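Local coordinates for protein endoglucanase family 5 (Clostridium acetobutylicum ATCC 824, PDB 6PZ7) that probably hydrolyses internal beta-1,4-glucan links of cellulose and related plant polysaccharides, as a broad-specificity GH5_4 endoglucanase, at residues V56-S61 / N87-D92; H102-I107 / E146-G151; T173-I178 / R188-P193; G305-G310 / T323-K328; Y314-R319 / K328-I333. One frame throughout, in Å; residues are numbered along the deposited sequence. Where two conformers were deposited one is given.

Contact 1: V56-S61 / N87-D92; sequences VRIPVS and NYVIQD
Val89 meets Val56 and Ile58 inside a beta-alpha-beta unit of the TIM barrel, formed by strand 55-58, helix 76-91 and strand 95-99. Helix 76-91 lies on the outside of the barrel, and Val89 is the residue by which its last turn touches the strand. The CB of Val89 points at the strand, and its two methyls divide the work. CG1 lies anti to the backbone N (chi1 176°) and comes within 3.9 Å of Val56 CB. CG2, set beside the backbone N, does more. It lies 3.6 Å from Val56 CB and 3.8 Å from Val56 CG1, so it sits against the branch point of the other valine. The two valines cross obliquely. The same methyl also meets Ile58 tip to tip, because the extended Ile58 chain (chi2 168°) brings CD1 toward the helix. Arg57, between these two residues, points the other way, into the barrel, where it is hydrogen-bonded to Asn21, Gln142, Asn145 and Gln269. Val89 also packs on Ala96, and Val56 on Ile48 of helix 42-51. The contact is buried and wholly apolar. At the tip, Val89 CG2 stands 4.0 Å from Ile58 CD1.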
# COMPACT_ATOMS: atom_id res chain seq x y z
N VAL A 56 7.88 0.11 -6.37
CA VAL A 56 6.78 -0.80 -6.66
C VAL A 56 6.27 -1.36 -5.35
O VAL A 56 7.05 -1.91 -4.56
CB VAL A 56 7.23 -1.92 -7.63
CG1 VAL A 56 6.11 -2.91 -7.81
CG2 VAL A 56 7.64 -1.31 -8.95
N ARG A 57 4.98 -1.23 -5.14
CA ARG A 57 4.32 -1.91 -4.02
C ARG A 57 3.83 -3.26 -4.53
O ARG A 57 3.22 -3.35 -5.61
CB ARG A 57 3.19 -1.05 -3.44
CG ARG A 57 2.41 -1.72 -2.28
CD ARG A 57 1.66 -0.67 -1.51
NE ARG A 57 0.80 -1.16 -0.42
CZ ARG A 57 -0.49 -1.39 -0.52
NH1 ARG A 57 -1.13 -1.38 -1.68
NH2 ARG A 57 -1.19 -1.62 0.57
N ILE A 58 4.13 -4.30 -3.77
CA ILE A 58 3.85 -5.70 -4.08
C ILE A 58 2.87 -6.20 -3.03
O ILE A 58 3.27 -6.77 -1.99
CB ILE A 58 5.14 -6.54 -4.10
CG1 ILE A 58 6.20 -5.95 -5.04
CG2 ILE A 58 4.79 -7.97 -4.49
CD1 ILE A 58 7.59 -6.58 -4.89
N PRO A 59 1.58 -6.00 -3.25
CA PRO A 59 0.60 -6.54 -2.30
C PRO A 59 0.62 -8.05 -2.36
O PRO A 59 0.62 -8.64 -3.44
CB PRO A 59 -0.72 -5.97 -2.80
CG PRO A 59 -0.48 -5.50 -4.17
CD PRO A 59 0.97 -5.23 -4.34
N VAL A 60 0.59 -8.69 -1.21
CA VAL A 60 0.60 -10.15 -1.12
C VAL A 60 -0.47 -10.61 -0.15
O VAL A 60 -0.45 -10.21 1.03
CB VAL A 60 1.96 -10.73 -0.70
CG1 VAL A 60 1.89 -12.27 -0.64
CG2 VAL A 60 3.06 -10.28 -1.66
N SER A 61 -1.39 -11.44 -0.62
CA SER A 61 -2.39 -12.06 0.24
C SER A 61 -1.88 -13.44 0.63
O SER A 61 -1.63 -14.28 -0.24
CB SER A 61 -3.74 -12.15 -0.47
OG SER A 61 -4.24 -10.84 -0.73
N ASN A 87 12.55 -9.57 -6.34
CA ASN A 87 13.81 -9.42 -7.05
C ASN A 87 13.67 -8.66 -8.35
O ASN A 87 14.60 -7.93 -8.71
CB ASN A 87 14.52 -10.77 -7.26
CG ASN A 87 15.28 -11.21 -6.03
OD1 ASN A 87 15.48 -10.43 -5.09
ND2 ASN A 87 15.74 -12.46 -6.04
N TYR A 88 12.57 -8.80 -9.10
CA TYR A 88 12.42 -7.98 -10.30
C TYR A 88 12.60 -6.51 -9.94
O TYR A 88 13.23 -5.73 -10.66
CB TYR A 88 11.03 -8.17 -10.95
CG TYR A 88 10.63 -9.54 -11.45
CD1 TYR A 88 11.53 -10.48 -11.86
CD2 TYR A 88 9.28 -9.86 -11.51
CE1 TYR A 88 11.11 -11.73 -12.30
CE2 TYR A 88 8.85 -11.09 -11.93
CZ TYR A 88 9.77 -12.03 -12.34
OH TYR A 88 9.32 -13.27 -12.76
N VAL A 89 11.92 -6.09 -8.86
CA VAL A 89 11.91 -4.69 -8.44
C VAL A 89 13.29 -4.27 -7.92
O VAL A 89 13.86 -3.23 -8.32
CB VAL A 89 10.81 -4.48 -7.38
CG1 VAL A 89 10.85 -3.05 -6.85
CG2 VAL A 89 9.43 -4.78 -7.96
N ILE A 90 13.86 -5.07 -7.02
CA ILE A 90 15.15 -4.75 -6.40
C ILE A 90 16.24 -4.71 -7.45
O ILE A 90 17.12 -3.84 -7.41
CB ILE A 90 15.45 -5.72 -5.24
CG1 ILE A 90 14.43 -5.54 -4.08
CG2 ILE A 90 16.88 -5.60 -4.76
CD1 ILE A 90 14.50 -4.22 -3.36
N GLN A 91 16.24 -5.67 -8.38
CA GLN A 91 17.25 -5.70 -9.44
C GLN A 91 17.15 -4.50 -10.38
O GLN A 91 18.12 -4.20 -11.09
CB GLN A 91 17.11 -6.99 -10.26
CG GLN A 91 17.54 -8.21 -9.52
CD GLN A 91 17.17 -9.51 -10.18
OE1 GLN A 91 16.50 -9.53 -11.22
NE2 GLN A 91 17.57 -10.62 -9.58
N ASP A 92 16.02 -3.82 -10.42
CA ASP A 92 15.84 -2.59 -11.17
C ASP A 92 16.15 -1.36 -10.32
O ASP A 92 15.81 -0.23 -10.74
CB ASP A 92 14.46 -2.51 -11.81
CG ASP A 92 14.35 -3.33 -13.07
OD1 ASP A 92 15.33 -3.97 -13.52
OD2 ASP A 92 13.24 -3.38 -13.67

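Contact 2: H102-I107 / E146-G151. With EDO (1,2-ethanediol), chain C.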
# COMPACT_ATOMS: atom_id res chain seq x y z
N HIS A 102 -5.01 -9.07 1.52
CA HIS A 102 -6.38 -9.55 1.80
C HIS A 102 -6.34 -10.72 2.77
O HIS A 102 -6.58 -11.88 2.42
CB HIS A 102 -7.09 -9.97 0.53
CG HIS A 102 -7.32 -8.88 -0.46
ND1 HIS A 102 -7.84 -7.65 -0.13
CD2 HIS A 102 -7.09 -8.83 -1.80
CE1 HIS A 102 -7.90 -6.88 -1.22
NE2 HIS A 102 -7.48 -7.59 -2.25
N ASP A 103 -6.02 -10.37 4.02
CA ASP A 103 -5.76 -11.28 5.14
C ASP A 103 -6.69 -11.00 6.31
O ASP A 103 -6.43 -11.41 7.44
CB ASP A 103 -4.26 -11.25 5.46
CG ASP A 103 -3.45 -12.06 4.43
OD1 ASP A 103 -3.75 -13.26 4.32
OD2 ASP A 103 -2.55 -11.50 3.77
N THR A 104 -7.81 -10.29 6.03
CA THR A 104 -8.79 -10.00 7.08
C THR A 104 -9.48 -11.24 7.60
O THR A 104 -10.08 -11.17 8.70
CB THR A 104 -9.88 -9.03 6.59
OG1 THR A 104 -10.59 -9.62 5.52
CG2 THR A 104 -9.29 -7.70 6.12
N SER A 105 -9.42 -12.37 6.91
CA SER A 105 -10.07 -13.57 7.41
C SER A 105 -9.45 -14.04 8.70
O SER A 105 -10.14 -14.69 9.51
CB SER A 105 -10.01 -14.68 6.36
OG SER A 105 -8.68 -15.03 6.05
N TRP A 106 -8.14 -13.78 8.94
CA TRP A 106 -7.44 -14.25 10.11
C TRP A 106 -6.83 -13.11 10.92
O TRP A 106 -6.42 -13.33 12.06
CB TRP A 106 -6.38 -15.32 9.75
CG TRP A 106 -5.33 -14.85 8.80
CD1 TRP A 106 -5.39 -14.89 7.43
CD2 TRP A 106 -4.06 -14.32 9.14
NE1 TRP A 106 -4.22 -14.39 6.90
CE2 TRP A 106 -3.39 -14.02 7.93
CE3 TRP A 106 -3.43 -14.03 10.35
CZ2 TRP A 106 -2.12 -13.47 7.91
CZ3 TRP A 106 -2.16 -13.49 10.31
CH2 TRP A 106 -1.52 -13.22 9.12
N ILE A 107 -6.79 -11.88 10.40
CA ILE A 107 -6.38 -10.69 11.14
C ILE A 107 -7.66 -9.95 11.48
O ILE A 107 -8.24 -9.31 10.60
CB ILE A 107 -5.43 -9.81 10.32
CG1 ILE A 107 -4.21 -10.59 9.85
CG2 ILE A 107 -5.04 -8.60 11.13
CD1 ILE A 107 -3.35 -9.88 8.83
N GLU A 146 -5.33 -2.90 4.87
CA GLU A 146 -6.49 -2.12 5.31
C GLU A 146 -7.18 -2.89 6.44
O GLU A 146 -8.29 -3.43 6.28
CB GLU A 146 -7.44 -1.89 4.15
CG GLU A 146 -6.81 -0.95 3.10
CD GLU A 146 -7.69 -0.62 1.95
OE1 GLU A 146 -8.82 -1.16 1.84
OE2 GLU A 146 -7.27 0.17 1.06
N PRO A 147 -6.51 -3.04 7.57
CA PRO A 147 -7.05 -3.90 8.63
C PRO A 147 -8.35 -3.31 9.16
O PRO A 147 -8.42 -2.12 9.47
CB PRO A 147 -5.95 -3.90 9.69
CG PRO A 147 -5.20 -2.59 9.49
CD PRO A 147 -5.22 -2.41 7.96
N ARG A 148 -9.37 -4.14 9.28
CA ARG A 148 -10.71 -3.65 9.54
C ARG A 148 -11.64 -4.81 9.83
O ARG A 148 -11.25 -5.98 9.70
CB ARG A 148 -11.21 -2.86 8.34
CG ARG A 148 -11.50 -3.73 7.10
CD ARG A 148 -11.63 -2.89 5.84
NE ARG A 148 -12.08 -3.66 4.70
CZ ARG A 148 -11.30 -4.42 3.96
NH1 ARG A 148 -10.01 -4.51 4.17
NH2 ARG A 148 -11.84 -5.13 2.96
N ILE A 149 -12.87 -4.48 10.21
CA ILE A 149 -13.95 -5.45 10.41
C ILE A 149 -14.88 -5.39 9.21
O ILE A 149 -15.68 -4.45 9.07
CB ILE A 149 -14.69 -5.22 11.73
CG1 ILE A 149 -13.71 -5.26 12.91
CG2 ILE A 149 -15.82 -6.26 11.89
CD1 ILE A 149 -13.06 -6.54 13.14
N VAL A 150 -14.75 -6.35 8.31
CA VAL A 150 -15.56 -6.35 7.11
C VAL A 150 -17.02 -6.54 7.49
O VAL A 150 -17.39 -7.42 8.28
CB VAL A 150 -15.09 -7.45 6.14
CG1 VAL A 150 -16.00 -7.51 4.93
CG2 VAL A 150 -13.64 -7.22 5.73
N GLY A 151 -17.89 -5.70 6.92
CA GLY A 151 -19.30 -5.72 7.22
C GLY A 151 -19.71 -4.88 8.40
O GLY A 151 -20.91 -4.75 8.65
C1 EDO C . -10.51 -0.03 -1.11
O1 EDO C . -9.88 -1.21 -0.57
C2 EDO C . -9.47 1.01 -1.51
O2 EDO C . -8.91 1.63 -0.35
O HOH W 1 -7.91 -6.11 2.46
O HOH W 2 -11.19 -8.76 10.14
O HOH W 3 -7.87 -6.89 9.28
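The guanidinium of Arg148 is approached obliquely by the Thr104 methyl, with CG2 3.8 Å from NH1. At its edge, in plane, lie the Glu146 carbonyl and water 1. NH1 donates to Glu146 O (2.9 Å), on a lone pair in the carbonyl plane, and also to water 1, which reaches His102 ND1. NE forms a salt bridge with Glu155, so bonds at NE and NH1 restrain the group's rotation. The Trp106 ring carries Asp103 O and Ile107 CG1 over one face, and its NE1 bonds to Asp103 OD1 from above the carboxylate plane. Loops 102-107 and 146-151 follow strands 95-99 and 139-142 of the TIM barrel. Glu146 lies between Asn145 and Pro147, the sequence that in family 5 relatives carries the acid/base glutamate. Its carboxylate takes a bond from each hydroxyl of a 1,2-ethanediol, probably from the crystallisation liquor; OE2 is also hydrogen-bonded to His221. The Val150 and Thr104 side chains cross at about a right angle, with Val150 CG2 3.9 Å from Thr104 OG1. Water 3 donates to Ile107 O (2.8 Å) and accepts from Arg148 N.

Contact 3: T173-I178 / R188-P193; sequences TAVNTI and RFIMVP
Val175 and Ile178 of helix 161-180 pack on Ile190 and Val192 of strand 190-193, in the beta-alpha-beta crossover that leads from strand 139-142 to the next strand of the TIM barrel. The helix segment runs nearly antiparallel to the strand, at 165°, with the axes 10.1 Å apart. Ile190 takes the largest share and serves both helix residues with different methyls. Its CD1 meets Ile178 tip to tip, 3.8 Å from CG2 and 4.1 Å from Ile178 CD1. The CG1 branch lies anti to the carbonyl carbon (chi1 -57°) and the chain is extended beyond it, which carries CD1 to the helix. The other branch, CG2, stands 4.0 Å from Val175 CG2. That valine methyl also touches Val192 CG1 at 4.2 Å, the two side chains crossing at about a right angle. Met191 points away from the helix and packs on the neighbouring strands 139-142 and 216-221. On the helix, Thr177 turns its hydroxyl back to the carbonyl one turn earlier. Both OG1 and N of Thr177 donate to Thr173 O, from opposite faces of the carbonyl plane, and the OG1 bond is 2.8 Å long. The interface has only methyl contacts. Its hold therefore rests on shape and on burial of apolar surface, while the polar groups bond within their own elements or to other neighbours.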
# COMPACT_ATOMS: atom_id res chain seq x y z
N THR A 173 2.91 -5.88 17.33
CA THR A 173 3.30 -7.27 17.22
C THR A 173 4.12 -7.49 15.96
O THR A 173 5.17 -8.15 15.98
CB THR A 173 2.05 -8.16 17.18
OG1 THR A 173 1.33 -8.07 18.41
CG2 THR A 173 2.43 -9.61 16.94
N ALA A 174 3.63 -6.98 14.83
CA ALA A 174 4.35 -7.17 13.56
C ALA A 174 5.73 -6.51 13.58
O ALA A 174 6.71 -7.11 13.16
CB ALA A 174 3.49 -6.67 12.42
N VAL A 175 5.82 -5.27 14.06
CA VAL A 175 7.12 -4.59 14.12
C VAL A 175 8.08 -5.36 15.02
O VAL A 175 9.24 -5.58 14.67
CB VAL A 175 6.97 -3.12 14.59
CG1 VAL A 175 8.31 -2.54 14.97
CG2 VAL A 175 6.30 -2.28 13.48
N ASN A 176 7.62 -5.76 16.22
CA ASN A 176 8.52 -6.48 17.11
C ASN A 176 8.98 -7.81 16.49
O ASN A 176 10.14 -8.21 16.62
CB ASN A 176 7.84 -6.75 18.45
CG ASN A 176 7.81 -5.54 19.37
OD1 ASN A 176 8.58 -4.61 19.22
ND2 ASN A 176 6.93 -5.57 20.36
N THR A 177 8.06 -8.52 15.84
CA THR A 177 8.41 -9.79 15.20
C THR A 177 9.43 -9.58 14.09
O THR A 177 10.42 -10.31 14.00
CB THR A 177 7.16 -10.45 14.65
OG1 THR A 177 6.24 -10.73 15.71
CG2 THR A 177 7.44 -11.73 13.91
N ILE A 178 9.22 -8.58 13.25
CA ILE A 178 10.19 -8.26 12.20
C ILE A 178 11.55 -7.99 12.83
O ILE A 178 12.58 -8.55 12.40
CB ILE A 178 9.68 -7.05 11.38
CG1 ILE A 178 8.49 -7.46 10.50
CG2 ILE A 178 10.83 -6.47 10.56
CD1 ILE A 178 7.63 -6.32 10.05
N ARG A 188 15.40 -2.12 9.09
CA ARG A 188 14.53 -1.95 7.93
C ARG A 188 13.44 -0.93 8.24
O ARG A 188 12.92 -0.86 9.35
CB ARG A 188 13.90 -3.30 7.57
CG ARG A 188 13.15 -3.28 6.26
CD ARG A 188 12.69 -4.65 5.75
NE ARG A 188 13.77 -5.62 5.80
CZ ARG A 188 14.87 -5.60 5.07
NH1 ARG A 188 15.04 -4.72 4.10
NH2 ARG A 188 15.85 -6.47 5.35
N PHE A 189 13.07 -0.15 7.25
CA PHE A 189 11.91 0.75 7.34
C PHE A 189 10.62 -0.04 7.19
O PHE A 189 10.53 -0.98 6.38
CB PHE A 189 12.05 1.89 6.33
CG PHE A 189 13.21 2.78 6.64
CD1 PHE A 189 14.49 2.45 6.21
CD2 PHE A 189 13.07 3.86 7.51
CE1 PHE A 189 15.59 3.23 6.59
CE2 PHE A 189 14.17 4.64 7.85
CZ PHE A 189 15.41 4.30 7.40
N ILE A 190 9.63 0.33 8.00
CA ILE A 190 8.38 -0.40 8.14
C ILE A 190 7.23 0.57 8.03
O ILE A 190 7.20 1.56 8.76
CB ILE A 190 8.30 -1.21 9.46
CG1 ILE A 190 9.46 -2.19 9.59
CG2 ILE A 190 6.97 -1.94 9.54
CD1 ILE A 190 9.62 -2.85 10.95
N MET A 191 6.27 0.27 7.16
CA MET A 191 5.03 1.02 7.05
C MET A 191 3.94 0.36 7.88
O MET A 191 3.78 -0.86 7.85
CB MET A 191 4.57 1.10 5.59
CG MET A 191 5.39 2.07 4.76
SD MET A 191 5.21 1.91 2.96
CE MET A 191 3.46 2.19 2.77
N VAL A 192 3.17 1.18 8.61
CA VAL A 192 2.03 0.70 9.42
C VAL A 192 0.80 1.55 9.11
O VAL A 192 0.92 2.79 9.06
CB VAL A 192 2.32 0.73 10.93
CG1 VAL A 192 3.52 -0.15 11.24
CG2 VAL A 192 2.50 2.15 11.51
N PRO A 193 -0.36 0.93 8.88
CA PRO A 193 -1.57 1.71 8.59
C PRO A 193 -2.39 2.02 9.84
O PRO A 193 -2.31 1.34 10.86
CB PRO A 193 -2.37 0.76 7.68
CG PRO A 193 -2.05 -0.61 8.28
CD PRO A 193 -0.59 -0.52 8.68

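Contact 4: G305-G310 / T323-K328; sequences GKSAVG and TWVFPK
Ser307 fits against Val325 and Phe326 with both its side chain and its carbonyl. Its O lies at the edge of the Phe326 ring, near the ring plane, 3.9 Å from CZ. Its CB is 4.1 Å from Phe326 CE2. The hydroxyl OG is turned between the backbone N and the carbonyl carbon (chi1 61°), which places it 4.0 Å from Val325 CG2. Over one face of the ring sits CG1 of Val325, so the two neighbours pack on each other as well as on the serine. Further out, Phe326 forms a cation-pi pair with Arg281, and Asn274 ND2 bonds to Ser307 O. Backbone bonds hold both sides in place: Lys306 pairs with Gly315, and Val325 with Ile316. Phe326 stands at the N-cap position before helix 327-334. The contact is at the surface. It joins the loop after the last barrel strand, 298-303, to the link between a two-stranded hairpin and the C-terminal helix of the TIM barrel.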
# COMPACT_ATOMS: atom_id res chain seq x y z
N GLY A 305 -4.60 -3.86 -13.36
CA GLY A 305 -4.58 -4.53 -14.65
C GLY A 305 -5.86 -4.42 -15.44
O GLY A 305 -6.01 -5.11 -16.47
N LYS A 306 -6.82 -3.63 -14.99
CA LYS A 306 -8.14 -3.50 -15.63
C LYS A 306 -8.22 -2.08 -16.19
O LYS A 306 -8.29 -1.10 -15.44
CB LYS A 306 -9.24 -3.73 -14.59
CG LYS A 306 -9.28 -5.18 -14.07
CD LYS A 306 -10.18 -5.29 -12.82
CE LYS A 306 -11.63 -5.13 -13.13
NZ LYS A 306 -12.40 -5.48 -11.90
N SER A 307 -8.26 -1.96 -17.52
CA SER A 307 -8.26 -0.65 -18.17
C SER A 307 -9.46 -0.39 -19.06
O SER A 307 -9.45 0.58 -19.82
CB SER A 307 -6.95 -0.45 -18.93
OG SER A 307 -6.80 -1.44 -19.93
N ALA A 308 -10.50 -1.21 -18.97
CA ALA A 308 -11.75 -0.94 -19.67
C ALA A 308 -12.49 0.19 -18.98
O ALA A 308 -12.02 0.77 -18.01
CB ALA A 308 -12.60 -2.21 -19.66
N VAL A 309 -13.66 0.55 -19.47
CA VAL A 309 -14.39 1.69 -18.93
C VAL A 309 -15.27 1.26 -17.76
O VAL A 309 -16.04 0.29 -17.88
CB VAL A 309 -15.23 2.35 -20.04
CG1 VAL A 309 -16.09 3.45 -19.45
CG2 VAL A 309 -14.33 2.92 -21.11
N GLY A 310 -15.19 1.98 -16.66
CA GLY A 310 -16.16 1.87 -15.58
C GLY A 310 -15.59 1.26 -14.32
O GLY A 310 -14.39 1.32 -14.03
N THR A 323 2.29 -2.02 -22.89
CA THR A 323 1.92 -0.72 -23.45
C THR A 323 1.25 0.13 -22.37
O THR A 323 0.31 -0.32 -21.72
CB THR A 323 0.93 -0.91 -24.61
OG1 THR A 323 1.51 -1.69 -25.67
CG2 THR A 323 0.42 0.42 -25.17
N TRP A 324 1.69 1.39 -22.21
CA TRP A 324 0.94 2.32 -21.37
C TRP A 324 -0.33 2.73 -22.09
O TRP A 324 -0.28 3.28 -23.19
CB TRP A 324 1.79 3.55 -21.05
CG TRP A 324 2.98 3.24 -20.18
CD1 TRP A 324 4.28 3.24 -20.57
CD2 TRP A 324 2.97 2.88 -18.80
NE1 TRP A 324 5.09 2.90 -19.51
CE2 TRP A 324 4.30 2.68 -18.41
CE3 TRP A 324 1.95 2.72 -17.85
CZ2 TRP A 324 4.65 2.30 -17.11
CZ3 TRP A 324 2.30 2.37 -16.57
CH2 TRP A 324 3.64 2.15 -16.20
N VAL A 325 -1.48 2.49 -21.47
CA VAL A 325 -2.79 2.70 -22.08
C VAL A 325 -3.16 4.18 -22.06
O VAL A 325 -3.86 4.64 -22.95
CB VAL A 325 -3.85 1.86 -21.33
CG1 VAL A 325 -5.25 2.15 -21.91
CG2 VAL A 325 -3.53 0.35 -21.41
N PHE A 326 -2.74 4.89 -21.01
CA PHE A 326 -3.13 6.28 -20.75
C PHE A 326 -1.83 7.08 -20.64
O PHE A 326 -1.35 7.35 -19.54
CB PHE A 326 -4.00 6.40 -19.50
CG PHE A 326 -5.25 5.58 -19.57
CD1 PHE A 326 -6.31 5.95 -20.38
CD2 PHE A 326 -5.33 4.41 -18.87
CE1 PHE A 326 -7.44 5.11 -20.45
CE2 PHE A 326 -6.47 3.63 -18.94
CZ PHE A 326 -7.49 3.97 -19.70
N PRO A 327 -1.21 7.43 -21.77
CA PRO A 327 0.15 7.99 -21.72
C PRO A 327 0.21 9.35 -21.09
O PRO A 327 1.23 9.68 -20.45
CB PRO A 327 0.58 8.00 -23.20
CG PRO A 327 -0.72 8.01 -23.97
CD PRO A 327 -1.66 7.18 -23.15
N LYS A 328 -0.81 10.18 -21.23
CA LYS A 328 -0.78 11.49 -20.59
C LYS A 328 -0.86 11.35 -19.08
O LYS A 328 -0.13 12.00 -18.33
CB LYS A 328 -1.94 12.31 -21.11
CG LYS A 328 -2.16 13.67 -20.50
CD LYS A 328 -3.46 14.26 -21.03
CE LYS A 328 -3.73 15.63 -20.45
NZ LYS A 328 -4.77 16.38 -21.29

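Contact 5: Y314-R319 / K328-I333; sequences YGILDR and KLVRTI
Ile316 spreads its two arms over Leu329, Val330 and Ile333 of helix 327-334, the C-terminal helix of the TIM barrel. The isoleucine lies just before the short hairpin strand 317-318. Each helix residue meets it at a different angle. Leu329 crosses it at about a right angle, and its CD2 lies 3.8 Å from Ile316 CG2. Ile333 comes tip to tip with the other arm. Val330, next to Leu329 in the chain, lies aslant to that arm; two conformers of it were deposited, so its 4.0 Å from CG2 to Ile316 CD1 holds for one of them. With Ile316 CG1 between the backbone N and the carbonyl carbon (chi1 60°), the CD1 arm is directed to Val330 and Ile333, while CG2, beside the backbone N, faces Leu329. Trp301 of strand 298-303 packs on Ile316, Leu329 and Ile333, and Trp324 packs on Ile316 and Val330. The packing is buried and apolar. On the strand side, Asp303 OD2 bonds to the backbone N of Ile316 and of Leu317. On the helix side, Leu329 O accepts from both Ile333 N and Thr332 OG1, the latter at 2.9 Å. At the far end of the Ile316 chain, CD1 stands 3.8 Å from Ile333 CD1.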
# COMPACT_ATOMS: atom_id res chain seq x y z
N TYR A 314 -8.75 0.54 -12.75
CA TYR A 314 -7.65 1.40 -12.33
C TYR A 314 -6.36 1.18 -13.12
O TYR A 314 -5.37 1.93 -12.91
CB TYR A 314 -7.34 1.15 -10.82
CG TYR A 314 -8.40 1.63 -9.88
CD1 TYR A 314 -8.46 2.95 -9.50
CD2 TYR A 314 -9.32 0.74 -9.32
CE1 TYR A 314 -9.42 3.40 -8.62
CE2 TYR A 314 -10.27 1.18 -8.40
CZ TYR A 314 -10.31 2.51 -8.09
OH TYR A 314 -11.25 3.02 -7.19
N GLY A 315 -6.31 0.18 -13.99
CA GLY A 315 -5.07 -0.14 -14.68
C GLY A 315 -4.65 0.94 -15.65
O GLY A 315 -5.46 1.47 -16.40
N ILE A 316 -3.35 1.19 -15.71
CA ILE A 316 -2.78 2.13 -16.65
C ILE A 316 -1.72 1.51 -17.55
O ILE A 316 -1.43 2.07 -18.62
CB ILE A 316 -2.27 3.43 -15.95
CG1 ILE A 316 -1.19 3.13 -14.93
CG2 ILE A 316 -3.46 4.15 -15.30
CD1 ILE A 316 -0.59 4.37 -14.23
N LEU A 317 -1.15 0.36 -17.16
CA LEU A 317 -0.25 -0.44 -17.99
C LEU A 317 -1.03 -1.63 -18.54
O LEU A 317 -1.72 -2.33 -17.76
CB LEU A 317 0.92 -0.94 -17.16
CG LEU A 317 1.92 -1.86 -17.86
CD1 LEU A 317 2.63 -1.15 -18.99
CD2 LEU A 317 2.93 -2.41 -16.88
N ASP A 318 -0.94 -1.90 -19.83
CA ASP A 318 -1.40 -3.17 -20.39
C ASP A 318 -0.21 -4.11 -20.26
O ASP A 318 0.79 -3.98 -21.00
CB ASP A 318 -1.86 -3.01 -21.84
CG ASP A 318 -2.32 -4.32 -22.46
OD1 ASP A 318 -1.90 -5.42 -22.04
OD2 ASP A 318 -3.07 -4.25 -23.48
N ARG A 319 -0.29 -5.04 -19.30
CA ARG A 319 0.84 -5.91 -19.01
C ARG A 319 1.06 -6.94 -20.10
O ARG A 319 2.19 -7.43 -20.25
CB ARG A 319 0.59 -6.65 -17.71
CG ARG A 319 0.43 -5.73 -16.52
CD ARG A 319 0.19 -6.49 -15.25
NE ARG A 319 -0.34 -5.63 -14.20
CZ ARG A 319 -0.70 -6.07 -13.01
NH1 ARG A 319 -0.49 -7.34 -12.67
NH2 ARG A 319 -1.29 -5.25 -12.16
N LYS A 328 -0.81 10.18 -21.23
CA LYS A 328 -0.78 11.49 -20.59
C LYS A 328 -0.86 11.35 -19.08
O LYS A 328 -0.13 12.00 -18.33
CB LYS A 328 -1.94 12.31 -21.11
CG LYS A 328 -2.16 13.67 -20.50
CD LYS A 328 -3.46 14.26 -21.03
CE LYS A 328 -3.73 15.63 -20.45
NZ LYS A 328 -4.77 16.38 -21.29
N LEU A 329 -1.70 10.42 -18.62
CA LEU A 329 -1.87 10.16 -17.20
C LEU A 329 -0.59 9.63 -16.59
O LEU A 329 -0.17 10.08 -15.53
CB LEU A 329 -3.05 9.20 -17.03
CG LEU A 329 -3.33 8.67 -15.65
CD1 LEU A 329 -3.51 9.77 -14.59
CD2 LEU A 329 -4.51 7.77 -15.66
N VAL A 330 0.05 8.64 -17.23
CA VAL A 330 1.27 8.11 -16.64
C VAL A 330 2.30 9.22 -16.49
O VAL A 330 2.97 9.33 -15.46
CB VAL A 330 1.81 6.92 -17.45
CG1 VAL A 330 3.02 6.29 -16.69
CG2 VAL A 330 0.76 5.85 -17.67
N ARG A 331 2.44 10.05 -17.53
CA ARG A 331 3.44 11.12 -17.47
C ARG A 331 3.15 12.09 -16.33
O ARG A 331 4.10 12.55 -15.66
CB ARG A 331 3.53 11.82 -18.82
CG ARG A 331 4.71 12.77 -18.96
CD ARG A 331 6.04 12.03 -18.97
NE ARG A 331 7.13 12.98 -19.10
CZ ARG A 331 8.40 12.64 -19.23
NH1 ARG A 331 8.76 11.37 -19.23
NH2 ARG A 331 9.31 13.59 -19.35
N THR A 332 1.89 12.45 -16.07
CA THR A 332 1.57 13.31 -14.93
C THR A 332 1.89 12.66 -13.59
O THR A 332 2.15 13.37 -12.59
CB THR A 332 0.12 13.82 -14.93
OG1 THR A 332 -0.85 12.77 -14.80
CG2 THR A 332 -0.17 14.56 -16.23
N ILE A 333 1.79 11.33 -13.50
CA ILE A 333 2.12 10.65 -12.26
C ILE A 333 3.61 10.75 -11.96
O ILE A 333 3.99 10.98 -10.80
CB ILE A 333 1.61 9.20 -12.27
CG1 ILE A 333 0.07 9.14 -12.32
CG2 ILE A 333 2.14 8.43 -11.05
CD1 ILE A 333 -0.46 7.84 -12.80

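Contacts 1, 3 and 5 are buried and apolar; each sets a helix against a strand or the residue before one. Contacts 1 and 3 reach the same barrel sheet, with centres about 18 Å apart. Contacts 2 and 4 lie at the surface, contact 2 between two loops and contact 4 between a loop and the turn leading into helix 327-334. Water bridges the segments in contact 2; in contact 4 a serine packs on a valine and a ring edge. Contact 2 touches both barrel contacts: Ser61 OG lies 3.0 Å from His102 N, and Pro147 packs on Pro193. Contacts 4 and 5, centres about 6 Å apart, share helix 327-334 and the hairpin. They lie across the chain's centre from contact 3.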